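PDB 5FP1: probable TonB-dependent siderophore receptor PiuA from Acinetobacter baumannii, which probably takes part in the first step of iron uptake by binding iron-chelating siderophores at the outer membrane. Local coordinates for residues D227-S239 with R691-E704. Sequence-based numbering, arbitrary orientation.
Sequences DDKPDSGIPYWDS and RYFTKAYASHYATE. With PO4 (phosphate ion), chain B.
The Tyr236 ring lies against the backbone of the hairpin of strands 693-696 and 701-704: Tyr701 C lies over one face, with Ala702 N displaced toward the rim, while Tyr697 O and the carbonyl carbon of Ser699 sit at its edge. With CG beside its own backbone N (chi1 -66°), the ring reaches into the bend, where Tyr236 OH donates to a lone pair of Tyr697 O at 2.7 Å, in the carbonyl plane. Tyrosine suits this place, its apolar ring bordering Ala702 CB and its hydroxyl satisfying a turn carbonyl. Phe693 CE2 lies 3.8 Å from Ile234 CG1, near the plane of the ring, and Phe693 CZ stands over the centre of the Arg691 guanidinium, whose NH2 is bonded to Ala249 O. Ile234 CG2 lies against Arg691 NH2.

The backbones pair at Ile234 and Ala702: Ile234 N donates to Ala702 O at 2.8 Å, nearly straight at 173°, and Ala702 N returns a bond of 2.9 Å to Ile234 O. Proline at 235 fits a non-hydrogen-bonded position, where no N-H is needed toward Tyr701. Next, Tyr236 N meets His700 O from above the carbonyl plane. Gly233, lacking a side chain, brings its CA within 3.9 Å of Tyr701 CD2; Tyr701 OH is hydrogen-bonded to Gly75 O of the plug. One water joins Ser232 O to Thr703 OG1. His700 ND1 bonds Ser307 OG, and NE2 donates to O3 of a phosphate ion, itself probably from the crystallisation liquor. The result is a three-stranded antiparallel sheet, 234-238 added to the hairpin, joining two loops of the TonB-dependent receptor barrel.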
ATOM      1  N   ASP A 227     -14.913   2.020 -12.033  1.00 17.28           N
ATOM      2  CA  ASP A 227     -15.770   1.100 -12.783  1.00 18.27           C
ATOM      3  C   ASP A 227     -14.847   0.336 -13.723  1.00 19.87           C
ATOM      4  O   ASP A 227     -14.516   0.822 -14.815  1.00 21.76           O
ATOM      5  CB  ASP A 227     -16.821   1.913 -13.574  1.00 23.24           C
ATOM      6  CG  ASP A 227     -17.845   1.036 -14.310  1.00 31.54           C
ATOM      7  OD1 ASP A 227     -17.964  -0.169 -14.045  1.00 30.40           O
ATOM      8  OD2 ASP A 227     -18.561   1.579 -15.166  1.00 42.42           O
ATOM      9  N   ASP A 228     -14.386  -0.830 -13.286  1.00 19.05           N
ATOM     10  CA  ASP A 228     -13.308  -1.514 -13.943  1.00 18.50           C
ATOM     11  C   ASP A 228     -13.728  -2.887 -14.466  1.00 18.63           C
ATOM     12  O   ASP A 228     -14.690  -3.488 -13.960  1.00 16.54           O
ATOM     13  CB  ASP A 228     -12.163  -1.791 -12.965  1.00 19.51           C
ATOM     14  CG  ASP A 228     -11.555  -0.548 -12.354  1.00 26.40           C
ATOM     15  OD1 ASP A 228     -11.688   0.585 -12.893  1.00 21.80           O
ATOM     16  OD2 ASP A 228     -10.859  -0.752 -11.329  1.00 28.19           O
ATOM     17  N   LYS A 229     -12.956  -3.390 -15.418  1.00 17.85           N
ATOM     18  CA  LYS A 229     -12.946  -4.815 -15.738  1.00 19.01           C
ATOM     19  C   LYS A 229     -11.622  -5.319 -15.110  1.00 17.36           C
ATOM     20  O   LYS A 229     -10.565  -4.958 -15.563  1.00 17.62           O
ATOM     21  CB  LYS A 229     -12.973  -5.055 -17.252  1.00 20.24           C
ATOM     22  CG  LYS A 229     -14.273  -4.649 -17.949  1.00 24.45           C
ATOM     23  CD  LYS A 229     -15.426  -5.431 -17.326  1.00 28.71           C
ATOM     24  CE  LYS A 229     -16.777  -5.266 -18.026  1.00 32.51           C
ATOM     25  NZ  LYS A 229     -17.766  -6.149 -17.330  1.00 30.97           N
ATOM     26  N   PRO A 230     -11.700  -6.114 -14.031  1.00 17.43           N
ATOM     27  CA  PRO A 230     -10.509  -6.354 -13.205  1.00 17.13           C
ATOM     28  C   PRO A 230      -9.537  -7.353 -13.814  1.00 16.15           C
ATOM     29  O   PRO A 230      -9.920  -8.250 -14.574  1.00 18.52           O
ATOM     30  CB  PRO A 230     -11.101  -6.916 -11.897  1.00 17.15           C
ATOM     31  CG  PRO A 230     -12.362  -7.593 -12.329  1.00 16.46           C
ATOM     32  CD  PRO A 230     -12.910  -6.716 -13.436  1.00 16.98           C
ATOM     33  N   ASP A 231      -8.275  -7.205 -13.472  1.00 14.81           N
ATOM     34  CA  ASP A 231      -7.262  -8.105 -13.947  1.00 17.66           C
ATOM     35  C   ASP A 231      -7.421  -9.496 -13.383  1.00 15.95           C
ATOM     36  O   ASP A 231      -8.078  -9.718 -12.347  1.00 17.25           O
ATOM     37  CB  ASP A 231      -5.870  -7.557 -13.612  1.00 20.24           C
ATOM     38  CG  ASP A 231      -4.784  -8.082 -14.566  1.00 21.46           C
ATOM     39  OD1 ASP A 231      -5.098  -8.857 -15.501  1.00 20.51           O
ATOM     40  OD2 ASP A 231      -3.623  -7.712 -14.348  1.00 25.14           O
ATOM     41  N   SER A 232      -6.845 -10.432 -14.117  1.00 17.05           N
ATOM     42  CA  SER A 232      -6.702 -11.803 -13.710  1.00 17.36           C
ATOM     43  C   SER A 232      -5.206 -11.986 -13.444  1.00 19.24           C
ATOM     44  O   SER A 232      -4.521 -11.087 -12.936  1.00 23.59           O
ATOM     45  CB  SER A 232      -7.208 -12.741 -14.817  1.00 17.21           C
ATOM     46  OG  SER A 232      -7.177 -14.116 -14.431  1.00 16.94           O
ATOM     47  N   GLY A 233      -4.678 -13.137 -13.786  1.00 15.51           N
ATOM     48  CA  GLY A 233      -3.261 -13.385 -13.625  1.00 14.54           C
ATOM     49  C   GLY A 233      -2.813 -14.509 -14.537  1.00 15.67           C
ATOM     50  O   GLY A 233      -3.574 -14.932 -15.410  1.00 16.98           O
ATOM     51  N   ILE A 234      -1.587 -14.984 -14.322  1.00 14.41           N
ATOM     52  CA  ILE A 234      -1.009 -16.088 -15.092  1.00 17.40           C
ATOM     53  C   ILE A 234      -0.782 -17.259 -14.140  1.00 17.52           C
ATOM     54  O   ILE A 234      -0.175 -17.092 -13.050  1.00 17.41           O
ATOM     55  CB  ILE A 234       0.295 -15.678 -15.786  1.00 16.73           C
ATOM     56  CG1 ILE A 234       0.089 -14.433 -16.641  1.00 17.29           C
ATOM     57  CG2 ILE A 234       0.867 -16.838 -16.606  1.00 17.04           C
ATOM     58  CD1 ILE A 234      -0.941 -14.579 -17.758  1.00 19.39           C
ATOM     59  N   PRO A 235      -1.327 -18.429 -14.488  1.00 16.36           N
ATOM     60  CA  PRO A 235      -1.275 -19.563 -13.547  1.00 17.07           C
ATOM     61  C   PRO A 235       0.138 -20.120 -13.412  1.00 18.69           C
ATOM     62  O   PRO A 235       0.868 -20.148 -14.400  1.00 17.43           O
ATOM     63  CB  PRO A 235      -2.175 -20.607 -14.210  1.00 18.04           C
ATOM     64  CG  PRO A 235      -2.081 -20.300 -15.679  1.00 18.23           C
ATOM     65  CD  PRO A 235      -1.915 -18.817 -15.783  1.00 17.84           C
ATOM     66  N   TYR A 236       0.502 -20.598 -12.225  1.00 15.59           N
ATOM     67  CA  TYR A 236       1.795 -21.289 -12.056  1.00 17.51           C
ATOM     68  C   TYR A 236       1.714 -22.635 -12.780  1.00 18.62           C
ATOM     69  O   TYR A 236       0.680 -23.336 -12.705  1.00 18.43           O
ATOM     70  CB  TYR A 236       2.067 -21.607 -10.596  1.00 16.58           C
ATOM     71  CG  TYR A 236       2.263 -20.395  -9.686  1.00 17.88           C
ATOM     72  CD1 TYR A 236       3.317 -19.507  -9.887  1.00 17.62           C
ATOM     73  CD2 TYR A 236       1.414 -20.162  -8.622  1.00 18.68           C
ATOM     74  CE1 TYR A 236       3.492 -18.391  -9.071  1.00 18.69           C
ATOM     75  CE2 TYR A 236       1.613 -19.080  -7.778  1.00 19.36           C
ATOM     76  CZ  TYR A 236       2.637 -18.197  -8.011  1.00 17.44           C
ATOM     77  OH  TYR A 236       2.800 -17.133  -7.144  1.00 18.84           O
ATOM     78  N   TRP A 237       2.807 -23.017 -13.441  1.00 18.03           N
ATOM     79  CA  TRP A 237       2.860 -24.324 -14.073  1.00 17.91           C
ATOM     80  C   TRP A 237       4.286 -24.814 -14.241  1.00 18.80           C
ATOM     81  O   TRP A 237       5.181 -24.058 -14.632  1.00 18.00           O
ATOM     82  CB  TRP A 237       2.153 -24.317 -15.446  1.00 20.45           C
ATOM     83  CG  TRP A 237       1.846 -25.717 -15.954  1.00 18.61           C
ATOM     84  CD1 TRP A 237       2.456 -26.378 -16.999  1.00 21.94           C
ATOM     85  CD2 TRP A 237       0.927 -26.644 -15.380  1.00 18.00           C
ATOM     86  NE1 TRP A 237       1.936 -27.649 -17.130  1.00 20.97           N
ATOM     87  CE2 TRP A 237       0.997 -27.843 -16.155  1.00 19.60           C
ATOM     88  CE3 TRP A 237       0.014 -26.577 -14.326  1.00 17.46           C
ATOM     89  CZ2 TRP A 237       0.225 -28.937 -15.882  1.00 19.20           C
ATOM     90  CZ3 TRP A 237      -0.760 -27.683 -14.058  1.00 21.05           C
ATOM     91  CH2 TRP A 237      -0.631 -28.860 -14.829  1.00 21.22           C
ATOM     92  N   ASP A 238       4.450 -26.102 -13.960  1.00 17.81           N
ATOM     93  CA  ASP A 238       5.709 -26.807 -14.213  1.00 20.67           C
ATOM     94  C   ASP A 238       5.416 -28.025 -15.112  1.00 19.16           C
ATOM     95  O   ASP A 238       4.817 -29.004 -14.663  1.00 20.94           O
ATOM     96  CB  ASP A 238       6.303 -27.254 -12.906  1.00 21.67           C
ATOM     97  CG  ASP A 238       7.633 -28.008 -13.074  1.00 34.68           C
ATOM     98  OD1 ASP A 238       7.812 -28.689 -14.091  1.00 29.79           O
ATOM     99  OD2 ASP A 238       8.472 -27.942 -12.155  1.00 36.92           O
ATOM    100  N   SER A 239       5.817 -27.924 -16.374  1.00 24.07           N
ATOM    101  CA  SER A 239       5.477 -28.926 -17.398  1.00 30.67           C
ATOM    102  C   SER A 239       6.138 -30.266 -17.085  1.00 31.69           C
ATOM    103  O   SER A 239       5.536 -31.312 -17.283  1.00 32.18           O
ATOM    104  CB  SER A 239       5.961 -28.460 -18.772  1.00 32.60           C
ATOM    105  OG  SER A 239       5.120 -27.474 -19.302  1.00 44.90           O
ATOM    106  N   ARG A 691       8.310  -8.614 -20.019  1.00 21.14           N
ATOM    107  CA  ARG A 691       7.308  -9.438 -19.337  1.00 22.89           C
ATOM    108  C   ARG A 691       7.835  -9.839 -17.969  1.00 20.16           C
ATOM    109  O   ARG A 691       8.793 -10.623 -17.821  1.00 21.03           O
ATOM    110  CB  ARG A 691       6.981 -10.688 -20.160  1.00 22.09           C
ATOM    111  CG  ARG A 691       5.897 -11.592 -19.550  1.00 23.81           C
ATOM    112  CD  ARG A 691       5.746 -12.863 -20.396  1.00 26.20           C
ATOM    113  NE  ARG A 691       4.671 -13.779 -19.975  1.00 23.18           N
ATOM    114  CZ  ARG A 691       4.864 -14.935 -19.362  1.00 17.47           C
ATOM    115  NH1 ARG A 691       6.071 -15.315 -19.006  1.00 21.41           N
ATOM    116  NH2 ARG A 691       3.827 -15.699 -19.048  1.00 21.96           N
ATOM    117  N   TYR A 692       7.201  -9.285 -16.949  1.00 20.21           N
ATOM    118  CA  TYR A 692       7.538  -9.622 -15.580  1.00 17.11           C
ATOM    119  C   TYR A 692       6.280  -9.589 -14.712  1.00 18.26           C
ATOM    120  O   TYR A 692       5.176  -9.255 -15.192  1.00 18.61           O
ATOM    121  CB  TYR A 692       8.650  -8.695 -15.030  1.00 18.38           C
ATOM    122  CG  TYR A 692       8.262  -7.255 -14.778  1.00 18.44           C
ATOM    123  CD1 TYR A 692       8.130  -6.350 -15.823  1.00 17.59           C
ATOM    124  CD2 TYR A 692       8.020  -6.798 -13.473  1.00 19.47           C
ATOM    125  CE1 TYR A 692       7.769  -5.040 -15.587  1.00 18.13           C
ATOM    126  CE2 TYR A 692       7.643  -5.499 -13.226  1.00 19.74           C
ATOM    127  CZ  TYR A 692       7.553  -4.610 -14.281  1.00 21.97           C
ATOM    128  OH  TYR A 692       7.184  -3.308 -14.036  1.00 22.42           O
ATOM    129  N   PHE A 693       6.463  -9.995 -13.453  1.00 18.09           N
ATOM    130  CA  PHE A 693       5.379 -10.195 -12.514  1.00 17.40           C
ATOM    131  C   PHE A 693       5.593  -9.397 -11.226  1.00 18.44           C
ATOM    132  O   PHE A 693       6.632  -9.521 -10.576  1.00 17.18           O
ATOM    133  CB  PHE A 693       5.262 -11.689 -12.221  1.00 18.51           C
ATOM    134  CG  PHE A 693       4.923 -12.496 -13.444  1.00 16.99           C
ATOM    135  CD1 PHE A 693       5.914 -12.938 -14.278  1.00 19.87           C
ATOM    136  CD2 PHE A 693       3.596 -12.719 -13.802  1.00 18.78           C
ATOM    137  CE1 PHE A 693       5.603 -13.611 -15.429  1.00 19.26           C
ATOM    138  CE2 PHE A 693       3.284 -13.414 -14.951  1.00 19.09           C
ATOM    139  CZ  PHE A 693       4.278 -13.825 -15.777  1.00 17.52           C
ATOM    140  N   THR A 694       4.578  -8.613 -10.871  1.00 17.76           N
ATOM    141  CA  THR A 694       4.602  -7.743  -9.689  1.00 17.92           C
ATOM    142  C   THR A 694       3.951  -8.350  -8.453  1.00 19.19           C
ATOM    143  O   THR A 694       4.118  -7.833  -7.362  1.00 21.57           O
ATOM    144  CB  THR A 694       3.882  -6.440  -9.986  1.00 20.88           C
ATOM    145  OG1 THR A 694       2.624  -6.748 -10.577  1.00 24.07           O
ATOM    146  CG2 THR A 694       4.709  -5.606 -10.922  1.00 29.77           C
ATOM    147  N   LYS A 695       3.189  -9.423  -8.603  1.00 17.17           N
ATOM    148  CA  LYS A 695       2.588 -10.082  -7.427  1.00 16.79           C
ATOM    149  C   LYS A 695       2.679 -11.562  -7.630  1.00 20.29           C
ATOM    150  O   LYS A 695       2.400 -12.070  -8.729  1.00 21.48           O
ATOM    151  CB  LYS A 695       1.089  -9.731  -7.287  1.00 17.06           C
ATOM    152  CG  LYS A 695       0.772  -8.245  -7.396  1.00 17.54           C
ATOM    153  CD  LYS A 695      -0.717  -7.961  -7.488  1.00 18.01           C
ATOM    154  CE  LYS A 695      -0.956  -6.480  -7.783  1.00 21.09           C
ATOM    155  NZ  LYS A 695      -2.417  -6.184  -7.804  1.00 23.94           N
ATOM    156  N   ALA A 696       3.013 -12.259  -6.564  1.00 17.81           N
ATOM    157  CA  ALA A 696       3.022 -13.695  -6.548  1.00 18.81           C
ATOM    158  C   ALA A 696       2.085 -14.131  -5.428  1.00 21.58           C
ATOM    159  O   ALA A 696       2.347 -13.849  -4.259  1.00 21.68           O
ATOM    160  CB  ALA A 696       4.424 -14.195  -6.327  1.00 19.24           C
ATOM    161  N   TYR A 697       0.959 -14.773  -5.779  1.00 19.20           N
ATOM    162  CA  TYR A 697       0.076 -15.294  -4.745  1.00 18.70           C
ATOM    163  C   TYR A 697       0.627 -16.593  -4.165  1.00 20.62           C
ATOM    164  O   TYR A 697       1.411 -17.296  -4.817  1.00 19.90           O
ATOM    165  CB  TYR A 697      -1.384 -15.436  -5.226  1.00 20.27           C
ATOM    166  CG  TYR A 697      -2.291 -15.602  -4.039  1.00 24.47           C
ATOM    167  CD1 TYR A 697      -2.423 -14.575  -3.106  1.00 26.26           C
ATOM    168  CD2 TYR A 697      -2.936 -16.814  -3.778  1.00 26.34           C
ATOM    169  CE1 TYR A 697      -3.196 -14.738  -1.969  1.00 27.44           C
ATOM    170  CE2 TYR A 697      -3.719 -16.979  -2.650  1.00 23.01           C
ATOM    171  CZ  TYR A 697      -3.837 -15.937  -1.751  1.00 30.78           C
ATOM    172  OH  TYR A 697      -4.599 -16.070  -0.622  1.00 31.33           O
ATOM    173  N   ALA A 698       0.212 -16.916  -2.940  1.00 20.04           N
ATOM    174  CA  ALA A 698       0.692 -18.127  -2.228  1.00 21.34           C
ATOM    175  C   ALA A 698       0.387 -19.409  -2.987  1.00 21.80           C
ATOM    176  O   ALA A 698       1.087 -20.414  -2.853  1.00 21.41           O
ATOM    177  CB  ALA A 698       0.103 -18.182  -0.804  1.00 25.27           C
ATOM    178  N   SER A 699      -0.677 -19.377  -3.776  1.00 18.07           N
ATOM    179  CA  SER A 699      -0.991 -20.477  -4.668  1.00 20.42           C
ATOM    180  C   SER A 699      -1.609 -19.956  -5.974  1.00 21.18           C
ATOM    181  O   SER A 699      -1.949 -18.782  -6.096  1.00 18.51           O
ATOM    182  CB  SER A 699      -1.915 -21.475  -3.969  1.00 22.37           C
ATOM    183  OG  SER A 699      -1.867 -22.702  -4.666  1.00 30.67           O
ATOM    184  N   HIS A 700      -1.707 -20.829  -6.952  1.00 18.48           N
ATOM    185  CA  HIS A 700      -2.516 -20.610  -8.149  1.00 17.59           C
ATOM    186  C   HIS A 700      -1.946 -19.711  -9.258  1.00 17.65           C
ATOM    187  O   HIS A 700      -1.917 -20.124 -10.426  1.00 17.48           O
ATOM    188  CB  HIS A 700      -3.920 -20.137  -7.786  1.00 17.57           C
ATOM    189  CG  HIS A 700      -4.557 -20.914  -6.677  1.00 19.27           C
ATOM    190  ND1 HIS A 700      -4.652 -22.291  -6.686  1.00 17.38           N
ATOM    191  CD2 HIS A 700      -5.155 -20.501  -5.531  1.00 18.85           C
ATOM    192  CE1 HIS A 700      -5.269 -22.692  -5.590  1.00 19.37           C
ATOM    193  NE2 HIS A 700      -5.585 -21.627  -4.872  1.00 17.59           N
ATOM    194  N   TYR A 701      -1.550 -18.485  -8.932  1.00 15.76           N
ATOM    195  CA  TYR A 701      -1.225 -17.517  -9.970  1.00 14.52           C
ATOM    196  C   TYR A 701      -0.331 -16.396  -9.510  1.00 15.92           C
ATOM    197  O   TYR A 701      -0.133 -16.153  -8.302  1.00 16.36           O
ATOM    198  CB  TYR A 701      -2.506 -16.919 -10.571  1.00 16.46           C
ATOM    199  CG  TYR A 701      -3.115 -15.837  -9.715  1.00 17.02           C
ATOM    200  CD1 TYR A 701      -3.954 -16.142  -8.648  1.00 19.98           C
ATOM    201  CD2 TYR A 701      -2.831 -14.501  -9.960  1.00 19.51           C
ATOM    202  CE1 TYR A 701      -4.469 -15.140  -7.824  1.00 19.32           C
ATOM    203  CE2 TYR A 701      -3.383 -13.502  -9.194  1.00 20.23           C
ATOM    204  CZ  TYR A 701      -4.203 -13.814  -8.123  1.00 20.17           C
ATOM    205  OH  TYR A 701      -4.722 -12.771  -7.363  1.00 21.03           O
ATOM    206  N   ALA A 702       0.225 -15.719 -10.503  1.00 14.68           N
ATOM    207  CA  ALA A 702       0.951 -14.473 -10.320  1.00 16.72           C
ATOM    208  C   ALA A 702       0.388 -13.401 -11.232  1.00 18.87           C
ATOM    209  O   ALA A 702      -0.206 -13.695 -12.269  1.00 18.19           O
ATOM    210  CB  ALA A 702       2.408 -14.666 -10.615  1.00 16.27           C
ATOM    211  N   THR A 703       0.613 -12.144 -10.878  1.00 16.35           N
ATOM    212  CA  THR A 703       0.053 -11.036 -11.626  1.00 14.69           C
ATOM    213  C   THR A 703       1.131 -10.485 -12.533  1.00 16.26           C
ATOM    214  O   THR A 703       2.214 -10.111 -12.073  1.00 15.58           O
ATOM    215  CB  THR A 703      -0.426  -9.910 -10.682  1.00 17.44           C
ATOM    216  OG1 THR A 703      -1.443 -10.425  -9.818  1.00 17.57           O
ATOM    217  CG2 THR A 703      -0.983  -8.716 -11.436  1.00 19.70           C
ATOM    218  N   GLU A 704       0.827 -10.420 -13.823  1.00 14.56           N
ATOM    219  CA  GLU A 704       1.725  -9.823 -14.795  1.00 16.42           C
ATOM    220  C   GLU A 704       1.735  -8.301 -14.730  1.00 14.76           C
ATOM    221  O   GLU A 704       0.701  -7.636 -14.610  1.00 17.08           O
ATOM    222  CB  GLU A 704       1.351 -10.321 -16.214  1.00 19.26           C
ATOM    223  CG  GLU A 704       2.383 -10.053 -17.301  1.00 20.06           C
ATOM    224  CD  GLU A 704       1.969 -10.650 -18.654  1.00 25.94           C
ATOM    225  OE1 GLU A 704       1.092 -11.548 -18.685  1.00 22.74           O
ATOM    226  OE2 GLU A 704       2.515 -10.216 -19.683  1.00 22.70           O
TER
HETATM  227  P   PO4 B1716      -8.622 -22.099  -3.365  1.00 76.68           P
HETATM  228  O1  PO4 B1716      -8.626 -23.322  -4.258  1.00 57.43           O
HETATM  229  O2  PO4 B1716      -8.718 -20.881  -4.259  1.00 48.93           O
HETATM  230  O3  PO4 B1716      -7.336 -22.036  -2.542  1.00 58.84           O
HETATM  231  O4  PO4 B1716      -9.820 -22.144  -2.432  1.00 73.89           O
HETATM  232  O   HOH W   1      -1.894 -10.548 -14.843  1.00 20.06           O
HETATM  233  O   HOH W   2      -4.028  -9.857 -10.592  1.00 20.33           O